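PDB 5VEN: ectonucleotide pyrophosphatase/phosphodiesterase family member 5 from Mus musculus, which is a zinc-containing ectoenzyme that probably hydrolyses phosphodiester bonds, with nucleotide hydrolysis restricted by a tyrosine substitution. Local coordinates for residues Ser20-Arg25 and Thr222-Met227; Thr179-Gly184 and Gly323-Asp328; Tyr143-Ser148 and Tyr172-Asp177. All coordinates share one frame; numbering follows the deposited sequence.

Contact 1 of 3, residues Ser20-Arg25 and Thr222-Met227. With ZN (zinc ion), chain L.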
# COMPACT_ATOMS: atom_id res chain seq x y z
N SER A 20 1.08 7.75 -4.04
CA SER A 20 1.06 7.12 -2.73
C SER A 20 2.14 7.74 -1.85
O SER A 20 3.33 7.67 -2.19
CB SER A 20 1.26 5.62 -2.83
OG SER A 20 1.34 5.08 -1.52
N PHE A 21 1.70 8.39 -0.77
CA PHE A 21 2.60 8.79 0.31
C PHE A 21 2.54 7.68 1.33
O PHE A 21 1.49 7.49 1.96
CB PHE A 21 2.17 10.13 0.91
CG PHE A 21 2.34 11.29 -0.01
CD1 PHE A 21 3.61 11.79 -0.32
CD2 PHE A 21 1.23 11.91 -0.57
CE1 PHE A 21 3.74 12.88 -1.17
CE2 PHE A 21 1.39 13.00 -1.41
CZ PHE A 21 2.62 13.46 -1.73
N ASP A 22 3.61 6.90 1.45
CA ASP A 22 3.59 5.70 2.29
C ASP A 22 3.20 6.05 3.72
O ASP A 22 3.71 7.02 4.29
CB ASP A 22 4.96 5.02 2.25
CG ASP A 22 4.87 3.55 2.59
OD1 ASP A 22 4.38 3.25 3.70
OD2 ASP A 22 5.24 2.70 1.77
N GLY A 23 2.29 5.26 4.29
CA GLY A 23 1.98 5.37 5.71
C GLY A 23 1.26 6.65 6.07
O GLY A 23 1.43 7.15 7.19
N PHE A 24 0.42 7.17 5.17
CA PHE A 24 -0.31 8.42 5.43
C PHE A 24 -1.67 8.04 6.00
O PHE A 24 -2.64 7.76 5.28
CB PHE A 24 -0.42 9.28 4.18
CG PHE A 24 -0.71 10.72 4.46
CD1 PHE A 24 -1.91 11.12 5.07
CD2 PHE A 24 0.23 11.69 4.14
CE1 PHE A 24 -2.16 12.45 5.30
CE2 PHE A 24 -0.04 13.04 4.39
CZ PHE A 24 -1.23 13.40 4.99
N ARG A 25 -1.72 7.99 7.34
CA ARG A 25 -2.94 7.65 8.05
C ARG A 25 -4.04 8.67 7.75
O ARG A 25 -3.79 9.87 7.62
CB ARG A 25 -2.67 7.61 9.57
CG ARG A 25 -3.72 6.90 10.36
CD ARG A 25 -3.21 6.67 11.81
NE ARG A 25 -3.39 7.87 12.62
CZ ARG A 25 -2.99 7.98 13.89
NH1 ARG A 25 -2.31 7.01 14.48
NH2 ARG A 25 -3.26 9.12 14.57
N THR A 222 -3.36 8.85 -2.32
CA THR A 222 -3.77 7.88 -1.32
C THR A 222 -2.52 7.33 -0.63
O THR A 222 -1.44 7.94 -0.68
CB THR A 222 -4.66 6.81 -1.98
OG1 THR A 222 -5.25 5.97 -0.99
CG2 THR A 222 -3.90 5.97 -3.02
N SER A 223 -2.67 6.17 0.01
CA SER A 223 -1.58 5.54 0.73
C SER A 223 -1.93 4.08 0.87
O SER A 223 -3.01 3.64 0.47
CB SER A 223 -1.36 6.24 2.08
OG SER A 223 -0.24 5.72 2.77
N ASP A 224 -1.01 3.33 1.45
CA ASP A 224 -1.13 1.90 1.64
C ASP A 224 -1.67 1.49 3.01
O ASP A 224 -2.34 0.45 3.12
CB ASP A 224 0.23 1.24 1.40
CG ASP A 224 1.40 1.84 2.16
OD1 ASP A 224 1.31 2.96 2.74
OD2 ASP A 224 2.47 1.16 2.18
N HIS A 225 -1.45 2.31 4.03
CA HIS A 225 -1.83 1.96 5.40
C HIS A 225 -1.52 3.18 6.27
O HIS A 225 -0.89 4.16 5.82
CB HIS A 225 -1.05 0.76 5.94
CG HIS A 225 0.43 0.96 5.80
ND1 HIS A 225 1.14 1.87 6.56
CD2 HIS A 225 1.30 0.45 4.89
CE1 HIS A 225 2.39 1.92 6.12
NE2 HIS A 225 2.51 1.09 5.09
N GLY A 226 -1.96 3.09 7.51
CA GLY A 226 -1.68 4.11 8.55
C GLY A 226 -0.53 3.69 9.44
O GLY A 226 0.48 3.14 8.99
N MET A 227 -0.70 3.94 10.73
CA MET A 227 0.38 3.80 11.69
C MET A 227 -0.24 3.86 13.08
O MET A 227 -1.17 4.64 13.30
CB MET A 227 1.42 4.92 11.50
CG MET A 227 2.72 4.71 12.28
SD MET A 227 3.86 3.46 11.67
CE MET A 227 4.26 4.14 10.08
ZN ZN L . 3.85 1.34 3.56
O HOH W 1 5.86 1.01 5.11
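Asp22 and Asp224 turn their carboxylates almost perpendicular to each other, planes 88° apart, and offer OD1 of Asp22 and OD2 of Asp224 to one zinc ion. The Asp22 bond, OD1 to zinc, is 2.0 Å; its OD2 receives the hydroxyl of Tyr172, a second-shell bond that helps set the carboxylate. With CG between its backbone N and carbonyl carbon (chi1 51°), Asp224 turns OD2 to the metal and OD1 back to Gly23 N, 2.9 Å away and met nearly along the C-O axis, which ties the ligand to the opposite loop. The His225 ring presents NE2 to zinc at 2.0 Å, while ND1 gives its hydrogen to Gly226 O at 2.8 Å, on a lone pair in the carbonyl plane, and so limits rotation of the ring. Thr58 and a longer-bound water complete the site. Asp22, Asp224 and His225 sit just past the C-terminal ends of the parallel neighbours 15-21 and 217-222 in the central sheet of an alkaline phosphatase-type fold. The two strands part after Phe21 N bonds Thr222 O, and Ser223 takes over: its OG donates to Phe21 O at 2.6 Å and accepts Phe24 N at 2.9 Å, almost straight at 171°, bracing the type II turn Phe21-Phe24. Gly23 has positive phi, and a beta carbon there would press on the His225 ring. Farther along, Arg25 packs CB and CG over Gly226 CA and bends so that NH1 meets Met227 O at 2.9 Å, in the guanidinium plane, while NE pairs with Asp27.

Contact 2 of 3, residues Thr179-Gly184 and Gly323-Asp328; sequences TGHDVG and GNHGYD. With ZN (zinc ion), chain K.
His181, on helix 177-183, lays the rim of its imidazole along the extended chain at Gly323, and the close packing lies on this backbone side. ND1 donates to Gly323 O at 2.8 Å; the donor stands well above the carbonyl plane, 50° out of it, and the bond is moderately bent. The same glycine returns a bond through Gly323 N to His181 O at 3.1 Å, so ring and main chain of one histidine both hold the short strand 323-324, which pairs antiparallel with 228-229. Gly323 CA also rests 3.4 Å from Gly180 O, an oxygen already taken by Gly184 N within the helix. A beta carbon on Gly323 would run straight into that carbonyl, so this close approach of strand to helix probably needs the absence of a side chain. Next to this, Asn324 brings OD1 to 3.2 Å from His181 CE1, in the plane of the ring at its edge, and the same oxygen accepts His325 N.

Toward the metal the contact is carried by ring rims and water. His181 and His325 meet rim to rim, ring centroids 5.0 Å apart and planes at 44°, neither lying over the other, because both point NE2 at the same zinc ion. His325 gets there with CG between its backbone N and carbonyl carbon (chi1 53°). Asp177 is the third protein ligand, and on the looser side two waters fill the remaining positions, one at 2.0 Å from zinc and one farther off.

Each imidazole is pinned at both nitrogens, with ND1 bonded to a carbonyl (Gly323 O for His181, Thr56 O for His325); this leaves each NE2 for the metal and would probably strengthen it as a donor to zinc.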
# COMPACT_ATOMS: atom_id res chain seq x y z
N THR A 179 9.19 8.40 9.10
CA THR A 179 9.24 9.16 10.35
C THR A 179 8.22 8.64 11.36
O THR A 179 8.50 8.58 12.57
CB THR A 179 9.06 10.65 10.05
OG1 THR A 179 10.19 11.11 9.31
CG2 THR A 179 8.92 11.44 11.37
N GLY A 180 7.04 8.21 10.90
CA GLY A 180 6.08 7.60 11.80
C GLY A 180 6.63 6.42 12.56
O GLY A 180 6.37 6.27 13.76
N HIS A 181 7.42 5.57 11.89
CA HIS A 181 8.10 4.46 12.59
C HIS A 181 9.07 4.97 13.64
O HIS A 181 9.13 4.43 14.77
CB HIS A 181 8.88 3.62 11.59
CG HIS A 181 8.04 2.70 10.77
ND1 HIS A 181 7.33 1.66 11.33
CD2 HIS A 181 7.88 2.61 9.43
CE1 HIS A 181 6.71 0.99 10.36
NE2 HIS A 181 7.03 1.55 9.20
N ASP A 182 9.85 6.00 13.28
CA ASP A 182 10.95 6.48 14.11
C ASP A 182 10.43 7.11 15.39
O ASP A 182 10.95 6.83 16.49
CB ASP A 182 11.77 7.51 13.34
CG ASP A 182 12.61 6.90 12.30
OD1 ASP A 182 12.80 5.66 12.35
OD2 ASP A 182 13.10 7.65 11.43
N VAL A 183 9.43 7.97 15.29
CA VAL A 183 9.00 8.75 16.44
C VAL A 183 7.65 8.32 16.98
O VAL A 183 7.32 8.69 18.11
CB VAL A 183 9.01 10.26 16.14
CG1 VAL A 183 10.39 10.67 15.70
CG2 VAL A 183 7.95 10.65 15.06
N GLY A 184 6.88 7.54 16.24
CA GLY A 184 5.55 7.19 16.63
C GLY A 184 4.55 8.23 16.16
O GLY A 184 4.82 9.44 16.15
N GLY A 323 6.50 3.53 16.07
CA GLY A 323 5.31 3.40 15.23
C GLY A 323 5.38 2.10 14.44
O GLY A 323 6.47 1.68 14.02
N ASN A 324 4.23 1.45 14.27
CA ASN A 324 4.19 0.33 13.34
C ASN A 324 2.77 0.15 12.82
O ASN A 324 1.80 0.83 13.23
CB ASN A 324 4.75 -0.96 13.96
CG ASN A 324 5.31 -1.93 12.90
OD1 ASN A 324 5.46 -1.60 11.71
ND2 ASN A 324 5.54 -3.17 13.32
N HIS A 325 2.69 -0.73 11.81
CA HIS A 325 1.44 -1.06 11.14
C HIS A 325 1.54 -2.52 10.69
O HIS A 325 2.57 -3.18 10.89
CB HIS A 325 1.21 -0.11 9.95
CG HIS A 325 2.38 -0.07 9.04
ND1 HIS A 325 2.50 -0.91 7.95
CD2 HIS A 325 3.52 0.67 9.07
CE1 HIS A 325 3.65 -0.67 7.33
NE2 HIS A 325 4.31 0.26 8.01
N GLY A 326 0.50 -3.01 10.07
CA GLY A 326 0.37 -4.44 9.77
C GLY A 326 -0.78 -5.12 10.49
O GLY A 326 -1.17 -6.24 10.11
N TYR A 327 -1.35 -4.45 11.49
CA TYR A 327 -2.45 -4.92 12.32
C TYR A 327 -3.72 -5.13 11.48
O TYR A 327 -3.82 -4.73 10.32
CB TYR A 327 -2.71 -3.90 13.43
CG TYR A 327 -1.49 -3.64 14.28
CD1 TYR A 327 -1.13 -4.50 15.31
CD2 TYR A 327 -0.68 -2.54 14.03
CE1 TYR A 327 0.01 -4.27 16.10
CE2 TYR A 327 0.48 -2.30 14.81
CZ TYR A 327 0.82 -3.18 15.83
OH TYR A 327 1.95 -2.97 16.60
N ASP A 328 -4.69 -5.76 12.12
CA ASP A 328 -6.06 -5.92 11.62
C ASP A 328 -6.52 -4.73 10.78
O ASP A 328 -6.52 -3.58 11.26
CB ASP A 328 -6.97 -6.14 12.85
CG ASP A 328 -8.38 -6.58 12.50
OD1 ASP A 328 -8.82 -6.43 11.35
OD2 ASP A 328 -9.06 -7.06 13.44
ZN ZN K . 6.03 1.23 7.46
O HOH W 2 7.00 0.04 6.20
O HOH W 1 5.86 1.01 5.11

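Contact 3 of 3, residues Tyr143-Ser148 and Tyr172-Asp177. With ZN (zinc ion), chain M; ZN (zinc ion), chain K; NAG (2-acetamido-2-deoxy-beta-D-glucopyranose), chain O.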
# COMPACT_ATOMS: atom_id res chain seq x y z
N TYR A 143 14.17 1.15 -8.45
CA TYR A 143 13.87 1.68 -7.13
C TYR A 143 15.12 2.19 -6.45
O TYR A 143 16.14 1.50 -6.34
CB TYR A 143 13.17 0.63 -6.25
CG TYR A 143 12.81 1.29 -4.93
CD1 TYR A 143 13.59 1.13 -3.81
CD2 TYR A 143 11.76 2.19 -4.88
CE1 TYR A 143 13.27 1.79 -2.61
CE2 TYR A 143 11.42 2.85 -3.71
CZ TYR A 143 12.20 2.66 -2.57
OH TYR A 143 11.94 3.31 -1.39
N ASN A 144 15.03 3.42 -5.95
CA ASN A 144 16.12 4.04 -5.22
C ASN A 144 15.52 5.11 -4.30
O ASN A 144 15.07 6.17 -4.75
CB ASN A 144 17.15 4.60 -6.20
CG ASN A 144 18.32 5.20 -5.50
OD1 ASN A 144 18.28 5.48 -4.32
ND2 ASN A 144 19.38 5.41 -6.25
N GLU A 145 15.50 4.82 -3.00
CA GLU A 145 14.85 5.69 -2.04
C GLU A 145 15.52 7.06 -1.96
O GLU A 145 14.88 8.03 -1.53
CB GLU A 145 14.85 5.01 -0.65
CG GLU A 145 14.20 5.83 0.43
CD GLU A 145 13.84 5.01 1.69
OE1 GLU A 145 14.19 3.80 1.75
OE2 GLU A 145 13.20 5.57 2.61
N SER A 146 16.79 7.16 -2.36
CA SER A 146 17.51 8.43 -2.27
C SER A 146 17.10 9.43 -3.34
O SER A 146 17.45 10.61 -3.22
CB SER A 146 19.02 8.18 -2.37
OG SER A 146 19.46 7.32 -1.34
N VAL A 147 16.38 9.02 -4.38
CA VAL A 147 15.96 9.97 -5.42
C VAL A 147 14.93 10.92 -4.84
O VAL A 147 13.94 10.50 -4.24
CB VAL A 147 15.40 9.22 -6.63
CG1 VAL A 147 14.78 10.17 -7.64
CG2 VAL A 147 16.44 8.34 -7.29
N SER A 148 15.18 12.22 -5.02
CA SER A 148 14.34 13.25 -4.44
C SER A 148 12.92 13.18 -4.98
O SER A 148 12.65 12.69 -6.08
CB SER A 148 14.91 14.63 -4.75
OG SER A 148 14.75 14.96 -6.13
N TYR A 172 5.44 7.58 -6.00
CA TYR A 172 5.54 7.05 -4.65
C TYR A 172 6.60 7.82 -3.87
O TYR A 172 7.63 8.25 -4.43
CB TYR A 172 5.89 5.57 -4.71
CG TYR A 172 6.23 4.92 -3.38
CD1 TYR A 172 5.25 4.50 -2.48
CD2 TYR A 172 7.56 4.68 -3.06
CE1 TYR A 172 5.57 3.89 -1.30
CE2 TYR A 172 7.90 4.04 -1.89
CZ TYR A 172 6.91 3.67 -1.01
OH TYR A 172 7.27 3.06 0.15
N TRP A 173 6.32 8.01 -2.57
CA TRP A 173 7.21 8.68 -1.64
C TRP A 173 7.14 7.96 -0.29
O TRP A 173 6.07 7.50 0.10
CB TRP A 173 6.79 10.14 -1.51
CG TRP A 173 7.72 10.99 -0.70
CD1 TRP A 173 7.43 11.64 0.48
CD2 TRP A 173 9.10 11.27 -0.98
NE1 TRP A 173 8.55 12.32 0.92
CE2 TRP A 173 9.58 12.10 0.04
CE3 TRP A 173 9.98 10.90 -2.01
CZ2 TRP A 173 10.91 12.58 0.07
CZ3 TRP A 173 11.28 11.38 -1.97
CH2 TRP A 173 11.73 12.20 -0.94
N GLU A 174 8.28 7.87 0.41
CA GLU A 174 8.42 7.01 1.57
C GLU A 174 7.95 7.64 2.88
O GLU A 174 7.94 6.94 3.90
CB GLU A 174 9.86 6.60 1.72
CG GLU A 174 10.38 5.70 0.58
CD GLU A 174 10.78 6.45 -0.71
OE1 GLU A 174 11.01 5.80 -1.76
OE2 GLU A 174 10.89 7.68 -0.71
N GLU A 175 7.64 8.93 2.89
CA GLU A 175 7.10 9.61 4.05
C GLU A 175 5.61 9.78 3.85
O GLU A 175 5.17 9.93 2.70
CB GLU A 175 7.80 10.98 4.27
CG GLU A 175 9.26 10.85 4.71
CD GLU A 175 9.45 10.40 6.16
OE1 GLU A 175 8.51 9.86 6.78
OE2 GLU A 175 10.56 10.59 6.67
N PRO A 176 4.83 9.84 4.95
CA PRO A 176 5.28 9.95 6.36
C PRO A 176 5.53 8.62 7.09
O PRO A 176 5.67 8.58 8.30
CB PRO A 176 4.14 10.72 7.00
CG PRO A 176 2.92 10.24 6.26
CD PRO A 176 3.38 10.10 4.82
N ASP A 177 5.56 7.51 6.36
CA ASP A 177 5.79 6.20 6.97
C ASP A 177 7.10 6.18 7.76
O ASP A 177 7.12 5.72 8.90
CB ASP A 177 5.81 5.12 5.90
CG ASP A 177 6.16 3.75 6.46
OD1 ASP A 177 5.27 3.09 7.00
OD2 ASP A 177 7.38 3.37 6.36
ZN ZN M . 12.49 4.54 3.99
ZN ZN K . 6.03 1.23 7.46
C1 NAG O . 20.56 6.03 -5.70
C2 NAG O . 21.77 5.39 -6.31
C3 NAG O . 23.03 5.95 -5.67
C4 NAG O . 23.06 7.47 -5.85
C5 NAG O . 21.76 8.11 -5.37
C6 NAG O . 21.66 9.59 -5.67
C7 NAG O . 21.42 3.25 -5.11
C8 NAG O . 21.34 1.76 -5.26
N2 NAG O . 21.71 3.93 -6.22
O3 NAG O . 24.14 5.36 -6.32
O4 NAG O . 24.10 8.03 -5.06
O5 NAG O . 20.61 7.46 -5.95
O6 NAG O . 21.77 9.87 -7.06
O7 NAG O . 21.25 3.80 -4.02
O HOH W 2 7.00 0.04 6.20
O HOH W 1 5.86 1.01 5.11
O HOH W 3 11.00 3.32 3.21
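Tyr172 and Tyr143 touch at CE2, 4.1 Å apart, where strand 168-173 in the central mixed sheet of the alkaline phosphatase-type fold ends beside the loop leading into helix 149-160. That loop makes a type I turn from Asn144 to Val147, with an Asx turn inside it, and Asn144 carries an N-linked sugar. Tyr172 meets the Tyr143 hydroxyl at its ring edge, its own hydroxyl turned to Asp22. Trp173 directs CZ3 toward the loop backbone, 3.6 Å from Val147 O, which lies in the indole plane and is also bonded by Arg152.

Glu174 meets both Tyr143 and Glu145. With CG beside its backbone N (chi1 -66°) and a bend at chi2, it comes back to Tyr143, whose OH donates to OE1 at 2.7 Å on the anti side, tilted out of the carboxylate plane. Ring and carboxylate are steeply inclined, 64° between planes. OE1 also receives a salt bridge from Arg152, which probably favours the carboxylate charge. Were Glu174 shortened to an alanine, the Tyr143 hydroxyl and Arg152 would probably lose their shared acceptor, with a gap opened beside Glu145. OE2 sits above a face of the Trp173 indole, offset toward its rim. The Glu145 carboxylate stacks on that of Glu174, planes 24° apart, with its OE2 3.5 Å from Glu174 CG and 1.9 Å from a separate zinc ion that Asp178 also binds.

Past Glu175 the chain passes through a cis peptide to Pro176, the N-cap of helix 177-183, and Asp177 sends OD1 to the zinc of His181 and His325, at 2.1 Å.

In the fold
From the N terminus, strand 15-21 runs into 20-25, which opens contact 1; that loop closes only at 222-227, where strand 217-222 ends. Contact 3 is nested inside it: 143-148, following strand 139-140, is joined to 172-177 after 23 intervening residues that include helix 149-160. Directly afterwards, helix 177-183 opens contact 2, which closes at 323-328, beyond the end of contact 1; contacts 1 and 2 therefore cross, whereas contacts 3 and 2 follow in series. Contacts 1 and 3 share the central sheet through neighbouring strands 15-21 and 168-173. Contact 2 ties the helix to the small sheet, and a shared water links the two adjacent zinc sites.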